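Local coordinates for protein vaginolysin (Gardnerella vaginalis, PDB 5IMY) that probably binds cholesterol in host-cell membranes and lyses the cells by forming pores, as a secreted toxin of the cholesterol-dependent cytolysin family, at residues S24-N27 with Y28-L32; S83-D86 with D87-P91; T276-Q279 with A280-A284. All blocks are in the same frame, centred on the assembly; numbering follows the deposited sequence.

Contact 1 (S24-N27 with Y28-L32); sequences SLNN and YLWDL
Asn26 and Trp30 stand side by side, one turn apart, on the last turns of the N-terminal alpha-helix 22-30. The Asn26 amide stacks on the indole with planes only 18° apart, and of the side chain CB comes nearest, over one ring face near the rim: 3.7 Å from Trp30 CZ3, a CH-pi contact to the six-membered ring. The backbone Asn26 O lies closer still, 3.1 Å from Trp30 CE3. Trp30 CG is anti to the carbonyl carbon (chi1 -81°), which folds the indole back along the helix over Asn26. The amide's rotation is fixed from elsewhere, since OD1 accepts a bond from Ala230 N and ND2 binds Ser228 OG, while Pro229 packs on both side chains. Asn27 meets the same indole differently: its OD1 reaches the ring edge in plane, 3.9 Å from Trp30 CE3, with amide and ring planes 50° apart. On the buried side of the helix Leu25 CG meets Leu29 CD1 at 4.3 Å, and both leucines rest on Leu242 of helix 240-243. Tyr28 leaves the turn with its OH bonded to Val247 O. The backbone ladder ends where Asp31 N donates to Asn27 O at 2.9 Å. Asp31, the first residue to leave helical geometry, turns its carboxylate back so that Asn27 O sits over its flat face, 2.9 Å from Asp31 CG; the oxygens, all acceptors, make no bond.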
# COMPACT_ATOMS: atom_id res chain seq x y z
N SER A 24 -54.80 -29.76 -13.77
CA SER A 24 -53.71 -30.64 -13.36
C SER A 24 -52.36 -30.11 -13.82
O SER A 24 -51.38 -30.13 -13.06
CB SER A 24 -53.94 -32.05 -13.89
OG SER A 24 -54.41 -32.91 -12.86
N LEU A 25 -52.27 -29.63 -15.06
CA LEU A 25 -51.02 -29.06 -15.54
C LEU A 25 -50.65 -27.82 -14.74
O LEU A 25 -49.47 -27.56 -14.48
CB LEU A 25 -51.14 -28.72 -17.03
CG LEU A 25 -49.89 -28.14 -17.69
CD1 LEU A 25 -48.90 -29.23 -18.04
CD2 LEU A 25 -50.27 -27.34 -18.92
N ASN A 26 -51.66 -27.03 -14.34
CA ASN A 26 -51.39 -25.82 -13.56
C ASN A 26 -50.81 -26.16 -12.20
O ASN A 26 -49.94 -25.44 -11.69
CB ASN A 26 -52.68 -25.01 -13.41
CG ASN A 26 -52.81 -23.92 -14.45
OD1 ASN A 26 -51.83 -23.46 -15.01
ND2 ASN A 26 -54.05 -23.50 -14.70
N ASN A 27 -51.27 -27.25 -11.58
CA ASN A 27 -50.75 -27.63 -10.27
C ASN A 27 -49.33 -28.15 -10.38
O ASN A 27 -48.51 -27.92 -9.48
CB ASN A 27 -51.66 -28.67 -9.62
CG ASN A 27 -52.94 -28.07 -9.07
OD1 ASN A 27 -52.99 -26.88 -8.76
ND2 ASN A 27 -53.97 -28.89 -8.94
N TYR A 28 -49.01 -28.86 -11.46
CA TYR A 28 -47.66 -29.39 -11.62
C TYR A 28 -46.65 -28.27 -11.81
O TYR A 28 -45.56 -28.30 -11.21
CB TYR A 28 -47.61 -30.36 -12.80
CG TYR A 28 -46.23 -30.87 -13.11
CD1 TYR A 28 -45.59 -31.76 -12.26
CD2 TYR A 28 -45.55 -30.46 -14.26
CE1 TYR A 28 -44.32 -32.23 -12.54
CE2 TYR A 28 -44.28 -30.92 -14.54
CZ TYR A 28 -43.67 -31.81 -13.68
OH TYR A 28 -42.41 -32.27 -13.96
N LEU A 29 -46.98 -27.27 -12.62
CA LEU A 29 -46.04 -26.17 -12.85
C LEU A 29 -45.95 -25.25 -11.64
O LEU A 29 -44.88 -24.68 -11.39
CB LEU A 29 -46.47 -25.37 -14.09
CG LEU A 29 -46.60 -26.17 -15.39
CD1 LEU A 29 -46.96 -25.24 -16.54
CD2 LEU A 29 -45.33 -26.95 -15.71
N TRP A 30 -47.04 -25.10 -10.89
CA TRP A 30 -47.00 -24.26 -9.70
C TRP A 30 -46.25 -24.92 -8.56
O TRP A 30 -45.59 -24.23 -7.76
CB TRP A 30 -48.43 -23.93 -9.25
CG TRP A 30 -49.08 -22.80 -9.99
CD1 TRP A 30 -48.47 -21.72 -10.55
CD2 TRP A 30 -50.48 -22.66 -10.26
NE1 TRP A 30 -49.40 -20.90 -11.15
CE2 TRP A 30 -50.64 -21.46 -10.98
CE3 TRP A 30 -51.61 -23.42 -9.96
CZ2 TRP A 30 -51.89 -21.01 -11.41
CZ3 TRP A 30 -52.85 -22.97 -10.38
CH2 TRP A 30 -52.98 -21.78 -11.10
N ASP A 31 -46.32 -26.25 -8.45
CA ASP A 31 -45.74 -26.97 -7.33
C ASP A 31 -44.31 -27.42 -7.58
O ASP A 31 -43.77 -28.19 -6.78
CB ASP A 31 -46.62 -28.18 -6.98
CG ASP A 31 -48.03 -27.79 -6.59
OD1 ASP A 31 -48.27 -26.58 -6.37
OD2 ASP A 31 -48.89 -28.69 -6.51
N LEU A 32 -43.69 -26.97 -8.66
CA LEU A 32 -42.26 -27.22 -8.85
C LEU A 32 -41.47 -26.55 -7.73
O LEU A 32 -41.74 -25.40 -7.37
CB LEU A 32 -41.80 -26.70 -10.21
CG LEU A 32 -42.36 -27.38 -11.45
CD1 LEU A 32 -42.09 -26.52 -12.68
CD2 LEU A 32 -41.78 -28.77 -11.64

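Contact 2 (S83-D86 with D87-P91); sequences SAND and DRVYP
A beta turn spanning Asn85 to Arg88, with Asp86 and Asp87 at its corners, bends the chain in the loop between strands 79-80 and 94-96. Arg88 N donates to Asn85 O at 2.9 Å, and the donor sits well above the carbonyl plane rather than on a lone pair. The same carbonyl oxygen is also approached by a methyl group, Val89 CG2, at 3.2 Å. This methyl lies beside the backbone N of Val89, and from there it crosses the Asn85 side chain obliquely, 3.7 Å from Asn85 OD1. Asn85 holds CG between its own backbone N and carbonyl carbon (chi1 66°), the crowded position, which folds the amide back against the preceding chain. There OD1 accepts a bond from Thr82 N and ND2 donates to Asn104 O, so the buried amide is gripped at both ends while the valine methyl packs on its flank. The Arg88 chain bends twice beyond CG and brings its guanidinium edge-on toward Ala84 O, although NH1 stays 4.1 Å from that oxygen. Lys139, at the start of helix 139-158, joins the two halves of the loop: its NZ makes a salt bridge with Asp86 OD1 and a hydrogen bond with Val89 O. Val89 also packs on Tyr350 of strand 347-354. One i to i+3 backbone bond, with right-handed helical angles at both corner residues, is the signature of a type I/III beta turn.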
# COMPACT_ATOMS: atom_id res chain seq x y z
N SER A 83 -25.26 -15.30 -33.28
CA SER A 83 -25.54 -16.10 -34.46
C SER A 83 -25.83 -17.55 -34.08
O SER A 83 -26.63 -18.22 -34.75
CB SER A 83 -24.36 -16.04 -35.43
OG SER A 83 -24.58 -16.87 -36.55
N ALA A 84 -25.21 -18.04 -33.01
CA ALA A 84 -25.33 -19.45 -32.64
C ALA A 84 -26.68 -19.77 -32.00
O ALA A 84 -27.19 -20.88 -32.19
CB ALA A 84 -24.21 -19.84 -31.68
N ASN A 85 -27.27 -18.83 -31.26
CA ASN A 85 -28.51 -19.09 -30.56
C ASN A 85 -29.71 -18.36 -31.14
O ASN A 85 -30.84 -18.58 -30.68
CB ASN A 85 -28.37 -18.72 -29.07
CG ASN A 85 -28.18 -17.23 -28.84
OD1 ASN A 85 -28.68 -16.39 -29.59
ND2 ASN A 85 -27.44 -16.89 -27.79
N ASP A 86 -29.51 -17.50 -32.15
CA ASP A 86 -30.63 -16.79 -32.75
C ASP A 86 -31.72 -17.74 -33.22
O ASP A 86 -32.90 -17.37 -33.27
CB ASP A 86 -30.14 -15.93 -33.92
CG ASP A 86 -31.19 -14.96 -34.42
OD1 ASP A 86 -31.97 -14.44 -33.59
OD2 ASP A 86 -31.24 -14.71 -35.64
N ASP A 87 -31.35 -18.98 -33.56
CA ASP A 87 -32.34 -19.96 -34.02
C ASP A 87 -33.39 -20.23 -32.96
O ASP A 87 -34.56 -20.47 -33.29
CB ASP A 87 -31.64 -21.26 -34.40
CG ASP A 87 -31.10 -21.25 -35.81
OD1 ASP A 87 -31.78 -20.71 -36.71
OD2 ASP A 87 -29.99 -21.78 -36.03
N ARG A 88 -33.01 -20.20 -31.68
CA ARG A 88 -33.89 -20.63 -30.60
C ARG A 88 -34.29 -19.49 -29.67
O ARG A 88 -34.86 -19.74 -28.60
CB ARG A 88 -33.22 -21.74 -29.79
CG ARG A 88 -32.73 -22.90 -30.63
CD ARG A 88 -31.23 -23.11 -30.53
NE ARG A 88 -30.92 -24.49 -30.18
CZ ARG A 88 -29.80 -25.12 -30.49
NH1 ARG A 88 -28.84 -24.51 -31.18
NH2 ARG A 88 -29.63 -26.38 -30.12
N VAL A 89 -34.00 -18.25 -30.04
CA VAL A 89 -34.32 -17.09 -29.22
C VAL A 89 -35.39 -16.29 -29.94
O VAL A 89 -35.13 -15.67 -30.98
CB VAL A 89 -33.08 -16.23 -28.94
CG1 VAL A 89 -33.47 -14.96 -28.18
CG2 VAL A 89 -32.06 -17.03 -28.15
N TYR A 90 -36.61 -16.32 -29.40
CA TYR A 90 -37.69 -15.49 -29.91
C TYR A 90 -38.66 -15.24 -28.77
O TYR A 90 -38.76 -16.06 -27.85
CB TYR A 90 -38.41 -16.15 -31.10
CG TYR A 90 -38.82 -17.59 -30.89
CD1 TYR A 90 -40.09 -17.92 -30.41
CD2 TYR A 90 -37.95 -18.63 -31.19
CE1 TYR A 90 -40.47 -19.24 -30.23
CE2 TYR A 90 -38.32 -19.95 -31.02
CZ TYR A 90 -39.57 -20.25 -30.54
OH TYR A 90 -39.94 -21.56 -30.37
N PRO A 91 -39.38 -14.12 -28.80
CA PRO A 91 -40.43 -13.90 -27.79
C PRO A 91 -41.40 -15.07 -27.74
O PRO A 91 -41.99 -15.43 -28.76
CB PRO A 91 -41.12 -12.61 -28.28
CG PRO A 91 -40.08 -11.91 -29.09
CD PRO A 91 -39.25 -12.98 -29.73

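Contact 3 (T276-Q279 with A280-A284); sequences TDFQ and AAVEA
Phe278 CG lies anti to the backbone N (chi1 177°), while Val282 CG2 lies anti to its own carbonyl carbon. One turn apart, the two side chains therefore run side by side in the same direction, and the methyl comes over a face of the phenyl ring. Val282 CG2 is 3.8 Å from Phe278 CE1 and almost as near CZ, so it sits above the outer end of the ring, a CH-pi contact with the methyl 28° off the ring normal. The ring is further enclosed by Thr271 of strand 263-271, by Gln208 and by Ile300 of helix 298-301, and Val282 rests on Phe269. Phe278 and Val282 belong to the first turns of helix 278-286, which lies between strands 263-271 and 305-311 of the antiparallel sheet. That topology is consistent with its being part of the second of the two helical regions that cholesterol-dependent cytolysins convert into transmembrane beta hairpins. Asp277 occupies the N-cap position with a positive phi of 66°, in the left-handed region. Its side chain makes no capping bond, but its carbonyl oxygen begins the helical ladder, taking a bond from Ala281 N at 2.8 Å. The Ala281 methyl lies 3.4 Å from that same oxygen. The next rung, Val282 N to Phe278 O at 3.0 Å, is nearly straight and joins the backbones of the same two residues. Glu283 N then donates to Gln279 O, and the Glu283 chain bends at chi2 to carry its buried carboxylate to weak hydrogen bonds with Tyr169 and Ser171 and a long, weak ion pair with Lys287. A chain of another protein packs on Thr276, Gln279 and Ala284 with side chains and on Ala280 with its own backbone.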
# COMPACT_ATOMS: atom_id res chain seq x y z
N THR A 276 -2.23 4.58 -13.56
CA THR A 276 -3.55 4.41 -12.96
C THR A 276 -4.47 5.44 -13.61
O THR A 276 -4.09 6.14 -14.55
CB THR A 276 -3.48 4.52 -11.44
OG1 THR A 276 -4.78 4.30 -10.89
CG2 THR A 276 -2.97 5.90 -11.01
N ASP A 277 -5.69 5.56 -13.11
CA ASP A 277 -6.70 6.45 -13.69
C ASP A 277 -7.12 6.01 -15.09
O ASP A 277 -8.00 6.66 -15.68
CB ASP A 277 -6.23 7.91 -13.76
CG ASP A 277 -6.11 8.55 -12.39
OD1 ASP A 277 -5.05 8.39 -11.75
OD2 ASP A 277 -7.07 9.22 -11.96
N PHE A 278 -6.53 4.95 -15.64
CA PHE A 278 -6.90 4.51 -16.98
C PHE A 278 -8.36 4.10 -17.04
O PHE A 278 -9.10 4.51 -17.94
CB PHE A 278 -5.99 3.35 -17.41
CG PHE A 278 -6.35 2.77 -18.75
CD1 PHE A 278 -6.27 3.55 -19.89
CD2 PHE A 278 -6.75 1.45 -18.87
CE1 PHE A 278 -6.60 3.02 -21.13
CE2 PHE A 278 -7.08 0.92 -20.10
CZ PHE A 278 -7.00 1.70 -21.23
N GLN A 279 -8.80 3.28 -16.08
CA GLN A 279 -10.20 2.85 -16.05
C GLN A 279 -11.13 4.05 -15.93
O GLN A 279 -12.18 4.10 -16.60
CB GLN A 279 -10.43 1.88 -14.90
CG GLN A 279 -9.85 0.49 -15.14
CD GLN A 279 -10.54 -0.58 -14.32
OE1 GLN A 279 -10.62 -1.74 -14.75
NE2 GLN A 279 -11.05 -0.22 -13.15
N ALA A 280 -10.79 5.02 -15.08
CA ALA A 280 -11.63 6.20 -14.94
C ALA A 280 -11.62 7.05 -16.20
O ALA A 280 -12.63 7.69 -16.52
CB ALA A 280 -11.18 7.02 -13.73
N ALA A 281 -10.50 7.08 -16.92
CA ALA A 281 -10.43 7.86 -18.15
C ALA A 281 -11.31 7.27 -19.23
O ALA A 281 -12.08 7.99 -19.89
CB ALA A 281 -8.98 7.96 -18.62
N VAL A 282 -11.22 5.96 -19.44
CA VAL A 282 -12.06 5.30 -20.45
C VAL A 282 -13.53 5.42 -20.08
O VAL A 282 -14.37 5.77 -20.91
CB VAL A 282 -11.63 3.83 -20.63
CG1 VAL A 282 -12.72 3.01 -21.33
CG2 VAL A 282 -10.33 3.76 -21.41
N GLU A 283 -13.86 5.14 -18.82
CA GLU A 283 -15.24 5.22 -18.38
C GLU A 283 -15.77 6.65 -18.50
O GLU A 283 -16.94 6.86 -18.84
CB GLU A 283 -15.37 4.72 -16.94
CG GLU A 283 -16.81 4.53 -16.47
CD GLU A 283 -17.28 3.09 -16.55
OE1 GLU A 283 -16.55 2.24 -17.11
OE2 GLU A 283 -18.39 2.80 -16.05
N ALA A 284 -14.91 7.64 -18.24
CA ALA A 284 -15.34 9.03 -18.35
C ALA A 284 -15.63 9.40 -19.80
O ALA A 284 -16.60 10.12 -20.08
CB ALA A 284 -14.27 9.96 -17.77

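All three contacts are local, between residues three or four apart, and follow one another along the chain without touching. Contacts 1 and 3 sit on single helices, at the C-terminal end of one and the N-terminal end of the other, their centres about 51 Å apart; contact 2 is a turn in a loop. Contact 3 is buried near the centre of the chain and mostly apolar, with a phenyl ring under a methyl, and only it is also touched by another protein chain. Contacts 1 and 2 are only partly buried, and each places an asparagine amide against a neighbour, an indole in contact 1 and a valine in contact 2, where a lysine bridges the turn.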